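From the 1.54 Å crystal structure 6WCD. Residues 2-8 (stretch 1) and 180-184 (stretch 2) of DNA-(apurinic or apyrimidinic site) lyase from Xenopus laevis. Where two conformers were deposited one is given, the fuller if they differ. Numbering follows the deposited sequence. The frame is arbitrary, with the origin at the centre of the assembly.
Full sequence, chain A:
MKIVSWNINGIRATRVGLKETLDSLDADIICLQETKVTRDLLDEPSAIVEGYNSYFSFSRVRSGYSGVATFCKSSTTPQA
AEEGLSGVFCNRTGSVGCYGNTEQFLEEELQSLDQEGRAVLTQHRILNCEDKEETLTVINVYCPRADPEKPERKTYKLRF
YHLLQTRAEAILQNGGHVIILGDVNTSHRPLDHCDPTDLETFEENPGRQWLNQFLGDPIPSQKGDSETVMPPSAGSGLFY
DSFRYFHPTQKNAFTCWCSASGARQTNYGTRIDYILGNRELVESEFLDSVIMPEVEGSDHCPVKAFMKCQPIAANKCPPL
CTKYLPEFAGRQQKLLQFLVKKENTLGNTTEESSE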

# COMPACT_ATOMS: atom_id res chain seq x y z
N LYS A 2 -7.79 -11.83 -5.34
CA LYS A 2 -7.55 -11.47 -3.95
C LYS A 2 -6.33 -10.60 -3.81
O LYS A 2 -5.32 -10.81 -4.49
CB LYS A 2 -7.37 -12.75 -3.16
CG LYS A 2 -8.64 -13.55 -3.05
CD LYS A 2 -8.40 -14.92 -2.44
CE LYS A 2 -7.54 -15.78 -3.31
NZ LYS A 2 -7.65 -17.21 -2.86
N ILE A 3 -6.41 -9.62 -2.91
CA ILE A 3 -5.31 -8.69 -2.67
C ILE A 3 -5.12 -8.49 -1.18
O ILE A 3 -6.07 -8.36 -0.41
CB ILE A 3 -5.56 -7.35 -3.38
CG1 ILE A 3 -4.35 -6.42 -3.25
CG2 ILE A 3 -6.83 -6.68 -2.85
CD1 ILE A 3 -4.36 -5.33 -4.27
N VAL A 4 -3.86 -8.52 -0.76
CA VAL A 4 -3.48 -8.41 0.63
C VAL A 4 -2.59 -7.19 0.79
O VAL A 4 -1.77 -6.89 -0.09
CB VAL A 4 -2.74 -9.66 1.12
CG1 VAL A 4 -2.00 -9.44 2.43
CG2 VAL A 4 -3.69 -10.82 1.28
N SER A 5 -2.74 -6.52 1.90
CA SER A 5 -1.83 -5.44 2.34
C SER A 5 -1.32 -5.78 3.73
O SER A 5 -2.09 -6.19 4.60
CB SER A 5 -2.55 -4.10 2.37
OG SER A 5 -1.71 -3.04 2.70
N TRP A 6 -0.03 -5.58 3.96
CA TRP A 6 0.56 -5.91 5.25
C TRP A 6 1.78 -5.07 5.54
O TRP A 6 2.77 -5.12 4.79
CB TRP A 6 0.94 -7.38 5.31
CG TRP A 6 1.34 -7.92 6.67
CD1 TRP A 6 1.06 -7.37 7.92
CD2 TRP A 6 2.07 -9.11 6.92
NE1 TRP A 6 1.55 -8.18 8.88
CE2 TRP A 6 2.22 -9.25 8.30
CE3 TRP A 6 2.63 -10.09 6.09
CZ2 TRP A 6 2.87 -10.33 8.90
CZ3 TRP A 6 3.31 -11.13 6.67
CH2 TRP A 6 3.42 -11.28 8.05
N ASN A 7 1.76 -4.33 6.66
CA ASN A 7 2.97 -3.67 7.15
C ASN A 7 3.70 -4.75 7.92
O ASN A 7 3.28 -5.19 9.01
CB ASN A 7 2.65 -2.48 8.03
CG ASN A 7 3.91 -1.86 8.60
OD1 ASN A 7 4.87 -2.54 8.91
ND2 ASN A 7 3.90 -0.55 8.75
N ILE A 8 4.78 -5.25 7.31
CA ILE A 8 5.46 -6.45 7.77
C ILE A 8 6.58 -6.15 8.74
O ILE A 8 7.17 -7.08 9.32
CB ILE A 8 5.94 -7.24 6.51
CG1 ILE A 8 6.33 -8.65 6.85
CG2 ILE A 8 7.10 -6.51 5.83
CD1 ILE A 8 6.58 -9.54 5.57
N ILE A 180 -6.03 2.11 -3.27
CA ILE A 180 -4.95 2.62 -2.41
C ILE A 180 -4.93 1.70 -1.21
O ILE A 180 -5.94 1.59 -0.51
CB ILE A 180 -5.15 4.06 -1.98
CG1 ILE A 180 -5.27 5.00 -3.16
CG2 ILE A 180 -3.93 4.47 -1.09
CD1 ILE A 180 -5.83 6.33 -2.80
N LEU A 181 -3.81 1.04 -0.95
CA LEU A 181 -3.73 0.21 0.22
C LEU A 181 -2.44 0.39 0.95
O LEU A 181 -1.43 0.83 0.38
CB LEU A 181 -3.96 -1.23 -0.15
CG LEU A 181 -2.90 -1.95 -0.95
CD1 LEU A 181 -3.49 -3.30 -1.37
CD2 LEU A 181 -2.48 -1.31 -2.17
N GLY A 182 -2.49 0.13 2.23
CA GLY A 182 -1.28 0.16 3.00
C GLY A 182 -1.50 0.82 4.32
O GLY A 182 -2.61 0.85 4.84
N ASP A 183 -0.40 1.30 4.90
CA ASP A 183 -0.34 1.82 6.25
C ASP A 183 -0.49 3.32 6.11
O ASP A 183 0.45 4.03 5.72
CB ASP A 183 0.96 1.46 6.94
CG ASP A 183 1.08 2.01 8.34
OD1 ASP A 183 0.21 2.83 8.80
OD2 ASP A 183 2.07 1.63 9.04
N VAL A 184 -1.72 3.77 6.32
CA VAL A 184 -2.01 5.21 6.25
C VAL A 184 -1.60 5.94 7.50
O VAL A 184 -1.44 7.18 7.49
CB VAL A 184 -3.51 5.32 5.91
CG1 VAL A 184 -4.00 6.74 5.98
CG2 VAL A 184 -3.78 4.76 4.53

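The closest approach in the middle of this contact is made to a residue without a side chain: the hydroxyl of Ser 5 rests against the backbone of Gly 182, with Ser 5 OG 3.2 Å from Gly 182 CA. Gly 182 lies where the chain turns a corner, and its backbone angles (phi 138°, psi -158°) are the reason for its identity. A CB at this position would be jammed against the carbonyl O of Leu 181, so the conformation by itself calls for glycine. The serine is not the cause, since an ideal CB would still lie 4.2 Å from Ser 5 OG. The contact is one of packing. Although Ser 5 OG comes within 3.3 Å of Gly 182 N, the angle is poor and no hydrogen bond forms; the hydroxyl is instead satisfied elsewhere in the structure.

The two segments, 176 residues or more apart in sequence wherever they touch, run in nearly the same direction, with the end-to-end vectors of residues 3 to 7 and 181 to 183 only 13° apart. The backbones do not pair: the CA atoms of Ser 5 and Gly 182 are 5.7 Å apart, those of Asn 7 and Asp 183 are 6.5 Å apart, and no backbone-to-backbone hydrogen bond links the stretches. The connection is made through side chains, which meet one another or, at Gly 182, the backbone. Residues 2-7 form a strand, and its alternation sends the CA-to-CB bonds of Ile 3, Ser 5 and Asn 7 toward the second stretch, while those of Val 4 and Trp 6 point away. The facing residues become more polar along the strand, from isoleucine through serine to asparagine.

At the apolar end, Leu 181 projects toward stretch 1 with its chi1 in the p well and chi2 in t. Its CD1 methyl packs against that of Ile 3, with Ile 3 CD1 and Leu 181 CD1 3.6 Å apart, a close van der Waals contact in the conformer of Ile 3 given here. The same leucine methyl reaches along the strand to Ser 5, where Ser 5 CB lies 3.9 Å from Leu 181 CD1. Leu 181 thus spans two successive inward-facing positions, which agrees with its having the largest area covered by the partner stretch of any residue here.

At the other end, Asn 7 and Asp 183 provide the one hydrogen bond between the stretches. Both side chains adopt t for chi1 and extend toward each other, joining the two backbones through their tips. The amide Asn 7 ND2 donates to the carboxylate oxygen Asp 183 OD2 at 2.9 Å, with an N-H...O angle of 140°, so the bond is of ordinary length but noticeably bent. A neutral amide donor here meets an anionic acceptor in a buried setting. The remaining side-chain oxygens, Asn 7 OD1 and Asp 183 OD1, are each hydrogen-bonded to a residue just outside the stretches.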